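Local coordinates for factor H binding protein (Treponema denticola, PDB 3R15) that probably binds the human complement regulator factor H at the spirochaete surface, at residues A[17-29]-A[54-66]. Numbering follows the deposited sequence.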
ATOM      1  N   LYS A  17       1.030 -10.961  12.883  1.00 42.13           N
ATOM      2  CA  LYS A  17       0.793 -10.139  14.067  1.00 39.90           C
ATOM      3  C   LYS A  17      -0.494  -9.337  13.907  1.00 39.75           C
ATOM      4  O   LYS A  17      -1.071  -8.852  14.888  1.00 42.29           O
ATOM      5  N   MET A  18      -0.943  -9.201  12.661  1.00 39.34           N
ATOM      6  CA  MET A  18      -2.108  -8.377  12.355  1.00 38.08           C
ATOM      7  C   MET A  18      -3.407  -9.129  12.527  1.00 34.76           C
ATOM      8  O   MET A  18      -3.478 -10.327  12.269  1.00 39.32           O
ATOM      9  CB  MET A  18      -2.031  -7.855  10.927  1.00 37.04           C
ATOM     10  CG  MET A  18      -1.098  -6.685  10.757  1.00 37.30           C
ATOM     11  SD  MET A  18      -0.609  -6.559   9.040  1.00 46.91           S
ATOM     12  CE  MET A  18      -2.121  -6.013   8.236  1.00 30.05           C
ATOM     13  N   ASN A  19      -4.438  -8.406  12.944  1.00 27.19           N
ATOM     14  CA  ASN A  19      -5.755  -8.995  13.110  1.00 24.99           C
ATOM     15  C   ASN A  19      -6.511  -9.004  11.788  1.00 23.43           C
ATOM     16  O   ASN A  19      -6.015  -8.488  10.779  1.00 22.84           O
ATOM     17  CB  ASN A  19      -6.543  -8.287  14.220  1.00 24.82           C
ATOM     18  CG  ASN A  19      -6.854  -6.832  13.900  1.00 23.80           C
ATOM     19  OD1 ASN A  19      -7.222  -6.491  12.780  1.00 22.73           O
ATOM     20  ND2 ASN A  19      -6.728  -5.971  14.904  1.00 23.50           N
ATOM     21  N   THR A  20      -7.702  -9.589  11.781  1.00 25.06           N
ATOM     22  CA  THR A  20      -8.431  -9.754  10.527  1.00 21.53           C
ATOM     23  C   THR A  20      -8.840  -8.425   9.886  1.00 22.13           C
ATOM     24  O   THR A  20      -8.881  -8.320   8.661  1.00 22.43           O
ATOM     25  CB  THR A  20      -9.651 -10.709  10.672  1.00 25.29           C
ATOM     26  OG1 THR A  20     -10.657 -10.107  11.504  1.00 30.91           O
ATOM     27  CG2 THR A  20      -9.201 -12.021  11.282  1.00 23.87           C
ATOM     28  N   ALA A  21      -9.147  -7.422  10.707  1.00 18.17           N
ATOM     29  CA  ALA A  21      -9.590  -6.127  10.197  1.00 17.62           C
ATOM     30  C   ALA A  21      -8.432  -5.413   9.510  1.00 18.73           C
ATOM     31  O   ALA A  21      -8.589  -4.806   8.447  1.00 19.06           O
ATOM     32  CB  ALA A  21     -10.118  -5.272  11.341  1.00 20.63           C
ATOM     33  N   GLN A  22      -7.269  -5.482  10.142  1.00 17.88           N
ATOM     34  CA  GLN A  22      -6.071  -4.869   9.594  1.00 16.57           C
ATOM     35  C   GLN A  22      -5.701  -5.546   8.283  1.00 18.95           C
ATOM     36  O   GLN A  22      -5.428  -4.882   7.292  1.00 16.07           O
ATOM     37  CB  GLN A  22      -4.929  -4.967  10.599  1.00 19.29           C
ATOM     38  CG  GLN A  22      -5.216  -4.196  11.878  1.00 18.67           C
ATOM     39  CD  GLN A  22      -4.237  -4.500  13.007  1.00 22.09           C
ATOM     40  OE1 GLN A  22      -3.703  -5.606  13.104  1.00 21.32           O
ATOM     41  NE2 GLN A  22      -3.998  -3.502  13.872  1.00 22.29           N
ATOM     42  N   LYS A  23      -5.730  -6.875   8.273  1.00 17.43           N
ATOM     43  CA  LYS A  23      -5.358  -7.627   7.076  1.00 21.04           C
ATOM     44  C   LYS A  23      -6.324  -7.403   5.922  1.00 20.30           C
ATOM     45  O   LYS A  23      -5.912  -7.361   4.758  1.00 18.30           O
ATOM     46  CB  LYS A  23      -5.242  -9.122   7.405  1.00 20.07           C
ATOM     47  CG  LYS A  23      -4.691  -9.973   6.261  1.00 26.98           C
ATOM     48  N   ALA A  24      -7.609  -7.271   6.234  1.00 18.37           N
ATOM     49  CA  ALA A  24      -8.619  -7.052   5.205  1.00 17.80           C
ATOM     50  C   ALA A  24      -8.418  -5.694   4.552  1.00 17.59           C
ATOM     51  O   ALA A  24      -8.515  -5.551   3.330  1.00 19.17           O
ATOM     52  CB  ALA A  24     -10.024  -7.162   5.797  1.00 20.18           C
ATOM     53  N   HIS A  25      -8.137  -4.697   5.380  1.00 18.27           N
ATOM     54  CA  HIS A  25      -7.915  -3.346   4.884  1.00 17.31           C
ATOM     55  C   HIS A  25      -6.662  -3.291   4.025  1.00 17.51           C
ATOM     56  O   HIS A  25      -6.672  -2.687   2.953  1.00 16.16           O
ATOM     57  CB  HIS A  25      -7.805  -2.363   6.043  1.00 17.88           C
ATOM     58  CG  HIS A  25      -7.664  -0.936   5.614  1.00 18.58           C
ATOM     59  ND1 HIS A  25      -6.450  -0.287   5.580  1.00 20.34           N
ATOM     60  CD2 HIS A  25      -8.588  -0.029   5.221  1.00 17.60           C
ATOM     61  CE1 HIS A  25      -6.630   0.959   5.172  1.00 19.01           C
ATOM     62  NE2 HIS A  25      -7.919   1.143   4.956  1.00 20.12           N
ATOM     63  N   TYR A  26      -5.603  -3.946   4.497  1.00 17.48           N
ATOM     64  CA  TYR A  26      -4.323  -3.964   3.806  1.00 18.01           C
ATOM     65  C   TYR A  26      -4.442  -4.688   2.471  1.00 18.06           C
ATOM     66  O   TYR A  26      -3.976  -4.198   1.444  1.00 16.21           O
ATOM     67  CB  TYR A  26      -3.250  -4.612   4.680  1.00 16.99           C
ATOM     68  CG  TYR A  26      -1.945  -4.850   3.966  1.00 18.48           C
ATOM     69  CD1 TYR A  26      -1.086  -3.797   3.683  1.00 17.22           C
ATOM     70  CD2 TYR A  26      -1.573  -6.128   3.563  1.00 18.72           C
ATOM     71  CE1 TYR A  26       0.110  -4.012   3.017  1.00 17.95           C
ATOM     72  CE2 TYR A  26      -0.382  -6.358   2.906  1.00 20.10           C
ATOM     73  CZ  TYR A  26       0.457  -5.298   2.631  1.00 19.28           C
ATOM     74  OH  TYR A  26       1.637  -5.525   1.975  1.00 18.93           O
ATOM     75  N   GLU A  27      -5.093  -5.847   2.475  1.00 18.16           N
ATOM     76  CA  GLU A  27      -5.257  -6.583   1.225  1.00 19.95           C
ATOM     77  C   GLU A  27      -6.159  -5.858   0.225  1.00 18.80           C
ATOM     78  O   GLU A  27      -5.919  -5.905  -0.985  1.00 21.47           O
ATOM     79  CB  GLU A  27      -5.758  -7.994   1.513  1.00 20.17           C
ATOM     80  CG  GLU A  27      -4.648  -8.893   1.942  1.00 24.42           C
ATOM     81  CD  GLU A  27      -3.584  -9.012   0.853  1.00 33.29           C
ATOM     82  OE1 GLU A  27      -3.959  -9.170  -0.335  1.00 35.98           O
ATOM     83  OE2 GLU A  27      -2.379  -8.933   1.175  1.00 31.96           O
ATOM     84  N   LYS A  28      -7.184  -5.173   0.727  1.00 20.33           N
ATOM     85  CA  LYS A  28      -8.044  -4.363  -0.126  1.00 22.54           C
ATOM     86  C   LYS A  28      -7.204  -3.277  -0.802  1.00 20.13           C
ATOM     87  O   LYS A  28      -7.382  -2.983  -1.981  1.00 20.57           O
ATOM     88  CB  LYS A  28      -9.179  -3.747   0.687  1.00 21.74           C
ATOM     89  CG  LYS A  28     -10.044  -2.760  -0.075  1.00 26.06           C
ATOM     90  N   PHE A  29      -6.270  -2.702  -0.049  1.00 19.52           N
ATOM     91  CA  PHE A  29      -5.384  -1.683  -0.603  1.00 19.21           C
ATOM     92  C   PHE A  29      -4.455  -2.272  -1.663  1.00 18.93           C
ATOM     93  O   PHE A  29      -4.342  -1.741  -2.770  1.00 18.31           O
ATOM     94  CB  PHE A  29      -4.563  -1.015   0.504  1.00 16.46           C
ATOM     95  CG  PHE A  29      -3.390  -0.240  -0.014  1.00 20.59           C
ATOM     96  CD1 PHE A  29      -3.586   0.944  -0.708  1.00 24.03           C
ATOM     97  CD2 PHE A  29      -2.103  -0.703   0.163  1.00 21.34           C
ATOM     98  CE1 PHE A  29      -2.509   1.659  -1.213  1.00 22.45           C
ATOM     99  CE2 PHE A  29      -1.017   0.020  -0.340  1.00 22.59           C
ATOM    100  CZ  PHE A  29      -1.236   1.198  -1.027  1.00 20.60           C
ATOM    101  N   ILE A  54      -4.059   6.351   2.495  1.00 15.22           N
ATOM    102  CA  ILE A  54      -4.280   5.018   3.073  1.00 14.10           C
ATOM    103  C   ILE A  54      -3.852   4.924   4.554  1.00 15.83           C
ATOM    104  O   ILE A  54      -4.502   4.250   5.346  1.00 17.09           O
ATOM    105  CB  ILE A  54      -3.650   3.891   2.213  1.00 17.98           C
ATOM    106  CG1 ILE A  54      -4.266   2.536   2.564  1.00 19.53           C
ATOM    107  CG2 ILE A  54      -2.145   3.825   2.398  1.00 18.34           C
ATOM    108  CD1 ILE A  54      -5.710   2.374   2.082  1.00 22.61           C
ATOM    109  N   ASN A  55      -2.780   5.614   4.939  1.00 14.44           N
ATOM    110  CA  ASN A  55      -2.363   5.575   6.337  1.00 14.66           C
ATOM    111  C   ASN A  55      -3.265   6.345   7.280  1.00 14.82           C
ATOM    112  O   ASN A  55      -3.361   6.012   8.462  1.00 15.33           O
ATOM    113  CB  ASN A  55      -0.912   6.019   6.482  1.00 12.18           C
ATOM    114  CG  ASN A  55       0.041   4.899   6.205  1.00 16.37           C
ATOM    115  OD1 ASN A  55      -0.248   3.741   6.508  1.00 16.18           O
ATOM    116  ND2 ASN A  55       1.186   5.224   5.639  1.00 16.60           N
ATOM    117  N   THR A  56      -3.933   7.366   6.766  1.00 15.80           N
ATOM    118  CA  THR A  56      -4.932   8.070   7.574  1.00 15.79           C
ATOM    119  C   THR A  56      -6.072   7.111   7.905  1.00 16.83           C
ATOM    120  O   THR A  56      -6.552   7.066   9.043  1.00 18.29           O
ATOM    121  CB  THR A  56      -5.450   9.309   6.845  1.00 16.60           C
ATOM    122  OG1 THR A  56      -4.359  10.221   6.658  1.00 17.03           O
ATOM    123  CG2 THR A  56      -6.565  10.009   7.672  1.00 17.68           C
ATOM    124  N   GLU A  57      -6.488   6.320   6.918  1.00 16.56           N
ATOM    125  CA  GLU A  57      -7.485   5.269   7.155  1.00 17.27           C
ATOM    126  C   GLU A  57      -6.952   4.167   8.077  1.00 19.43           C
ATOM    127  O   GLU A  57      -7.633   3.734   9.012  1.00 20.36           O
ATOM    128  CB  GLU A  57      -7.940   4.626   5.838  1.00 18.96           C
ATOM    129  CG  GLU A  57      -8.764   5.505   4.916  1.00 21.69           C
ATOM    130  CD  GLU A  57      -9.221   4.742   3.677  1.00 26.23           C
ATOM    131  OE1 GLU A  57      -9.243   3.493   3.719  1.00 23.07           O
ATOM    132  OE2 GLU A  57      -9.559   5.381   2.656  1.00 25.33           O
ATOM    133  N   ALA A  58      -5.742   3.691   7.804  1.00 15.79           N
ATOM    134  CA  ALA A  58      -5.194   2.553   8.543  1.00 18.64           C
ATOM    135  C   ALA A  58      -5.018   2.903  10.020  1.00 18.47           C
ATOM    136  O   ALA A  58      -5.095   2.050  10.906  1.00 16.99           O
ATOM    137  CB  ALA A  58      -3.877   2.114   7.927  1.00 17.15           C
ATOM    138  N   LEU A  59      -4.781   4.177  10.270  1.00 18.50           N
ATOM    139  CA  LEU A  59      -4.648   4.696  11.615  1.00 17.95           C
ATOM    140  C   LEU A  59      -5.854   4.313  12.490  1.00 21.17           C
ATOM    141  O   LEU A  59      -5.704   3.934  13.653  1.00 19.16           O
ATOM    142  CB  LEU A  59      -4.506   6.206  11.496  1.00 21.00           C
ATOM    143  CG  LEU A  59      -4.353   7.026  12.746  1.00 24.70           C
ATOM    144  CD1 LEU A  59      -3.201   6.493  13.624  1.00 20.50           C
ATOM    145  CD2 LEU A  59      -4.115   8.451  12.256  1.00 22.59           C
ATOM    146  N   ALA A  60      -7.050   4.399  11.917  1.00 19.57           N
ATOM    147  CA  ALA A  60      -8.279   4.031  12.628  1.00 20.33           C
ATOM    148  C   ALA A  60      -8.318   2.543  12.970  1.00 21.78           C
ATOM    149  O   ALA A  60      -9.075   2.117  13.841  1.00 23.28           O
ATOM    150  CB  ALA A  60      -9.499   4.423  11.810  1.00 21.84           C
ATOM    151  N   LEU A  61      -7.495   1.753  12.282  1.00 18.53           N
ATOM    152  CA  LEU A  61      -7.393   0.321  12.544  1.00 19.03           C
ATOM    153  C   LEU A  61      -6.095  -0.046  13.268  1.00 20.37           C
ATOM    154  O   LEU A  61      -5.750  -1.220  13.368  1.00 20.79           O
ATOM    155  CB  LEU A  61      -7.515  -0.486  11.237  1.00 16.69           C
ATOM    156  CG  LEU A  61      -8.790  -0.206  10.437  1.00 21.47           C
ATOM    157  CD1 LEU A  61      -8.680  -0.797   9.048  1.00 22.44           C
ATOM    158  CD2 LEU A  61     -10.023  -0.750  11.161  1.00 25.59           C
ATOM    159  N   ASP A  62      -5.373   0.964  13.761  1.00 20.20           N
ATOM    160  CA  ASP A  62      -4.175   0.751  14.574  1.00 17.95           C
ATOM    161  C   ASP A  62      -2.994   0.083  13.849  1.00 20.83           C
ATOM    162  O   ASP A  62      -2.198  -0.618  14.467  1.00 22.24           O
ATOM    163  CB  ASP A  62      -4.503  -0.055  15.848  1.00 19.99           C
ATOM    164  CG  ASP A  62      -5.438   0.679  16.788  1.00 31.39           C
ATOM    165  OD1 ASP A  62      -5.414   1.927  16.794  1.00 34.78           O
ATOM    166  OD2 ASP A  62      -6.193   0.002  17.529  1.00 35.15           O
ATOM    167  N   TYR A  63      -2.875   0.294  12.542  1.00 16.74           N
ATOM    168  CA  TYR A  63      -1.674  -0.147  11.835  1.00 18.04           C
ATOM    169  C   TYR A  63      -1.285   0.904  10.805  1.00 15.42           C
ATOM    170  O   TYR A  63      -2.040   1.840  10.571  1.00 15.68           O
ATOM    171  CB  TYR A  63      -1.866  -1.542  11.195  1.00 19.55           C
ATOM    172  CG  TYR A  63      -2.462  -1.538   9.802  1.00 17.10           C
ATOM    173  CD1 TYR A  63      -3.817  -1.270   9.591  1.00 16.28           C
ATOM    174  CD2 TYR A  63      -1.665  -1.822   8.694  1.00 17.53           C
ATOM    175  CE1 TYR A  63      -4.354  -1.266   8.303  1.00 18.95           C
ATOM    176  CE2 TYR A  63      -2.192  -1.832   7.417  1.00 17.41           C
ATOM    177  CZ  TYR A  63      -3.526  -1.550   7.221  1.00 17.60           C
ATOM    178  OH  TYR A  63      -4.027  -1.551   5.934  1.00 18.54           O
ATOM    179  N   GLN A  64      -0.103   0.749  10.214  1.00 16.57           N
ATOM    180  CA  GLN A  64       0.382   1.645   9.162  1.00 16.27           C
ATOM    181  C   GLN A  64       1.030   0.828   8.059  1.00 15.22           C
ATOM    182  O   GLN A  64       1.447  -0.301   8.283  1.00 16.98           O
ATOM    183  CB  GLN A  64       1.426   2.611   9.729  1.00 17.20           C
ATOM    184  CG  GLN A  64       0.861   3.645  10.685  1.00 14.59           C
ATOM    185  CD  GLN A  64       0.017   4.692   9.982  1.00 14.87           C
ATOM    186  OE1 GLN A  64       0.524   5.724   9.546  1.00 15.12           O
ATOM    187  NE2 GLN A  64      -1.282   4.432   9.880  1.00 16.06           N
ATOM    188  N   ILE A  65       1.112   1.408   6.866  1.00 14.72           N
ATOM    189  CA  ILE A  65       1.825   0.793   5.752  1.00 15.34           C
ATOM    190  C   ILE A  65       3.089   1.608   5.527  1.00 18.20           C
ATOM    191  O   ILE A  65       3.045   2.845   5.495  1.00 18.22           O
ATOM    192  CB  ILE A  65       0.954   0.800   4.490  1.00 17.24           C
ATOM    193  CG1 ILE A  65      -0.257  -0.118   4.701  1.00 20.39           C
ATOM    194  CG2 ILE A  65       1.761   0.380   3.251  1.00 18.20           C
ATOM    195  CD1 ILE A  65      -1.382   0.089   3.707  1.00 23.31           C
ATOM    196  N   VAL A  66       4.219   0.916   5.414  1.00 17.71           N
ATOM    197  CA  VAL A  66       5.507   1.576   5.298  1.00 18.36           C
ATOM    198  C   VAL A  66       6.099   1.294   3.928  1.00 16.65           C
ATOM    199  O   VAL A  66       6.169   0.143   3.507  1.00 18.99           O
ATOM    200  CB  VAL A  66       6.479   1.103   6.400  1.00 21.41           C
ATOM    201  CG1 VAL A  66       7.832   1.777   6.241  1.00 23.03           C
ATOM    202  CG2 VAL A  66       5.900   1.407   7.783  1.00 21.45           C
TER
HETATM  203  O   HOH W   1      -7.695  -3.135  14.502  1.00 25.36           O
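Both nitrogens of the H25 imidazole are used, each by a partner lying at the ring edge close to its plane. H25 ND1 and Y63 OH are 2.8 Å apart in a nearly straight hydrogen bond whose donor may be either. At the other nitrogen, H25 NE2 donates to E57 OE1 at 3.0 Å, on the anti side of a carboxylate turned 64° from the ring. With CG anti to its backbone N (chi1 -176°), H25 extends from helix 20-36 toward helix 44-59, where I54 CD1 lies 3.5 Å from H25 CE1; L61 CD1, from the turn that follows that helix, lies 3.5 Å from H25 CB. Hydrogen bonds at both ring nitrogens should fix the rotation of the imidazole.

One turn earlier, Q22 stretches its chain out so that NE2 donates to L61 O at 2.9 Å, within both the amide and carbonyl planes. A water joins the same L61 O to N19 ND2. N19 and Q22 form the capping box that starts helix 20-36: Q22 N donates to N19 OD1. Q22 OE1 takes N19 N while NE2 reaches L61 O, so both ends of the Q22 amide are held. Across the contact, a Schellman motif with D62 at C' closes helix 44-59 and leads into strand 63-67, the partner of strand 87-91 in a two-stranded antiparallel sheet.

M18 CE lies over one face of the Y63 ring and A58 CB over the other, offset toward the rim. Deeper in, I65 CD1 sits at the edge of Y26 and 3.7 Å from F29 CD2, while I54 CG1 approaches F29 CD1 at 3.7 Å. Y26 OH bonds to F87 O of strand 87-91, and P89 of that strand touches M18, Y26 and Y63.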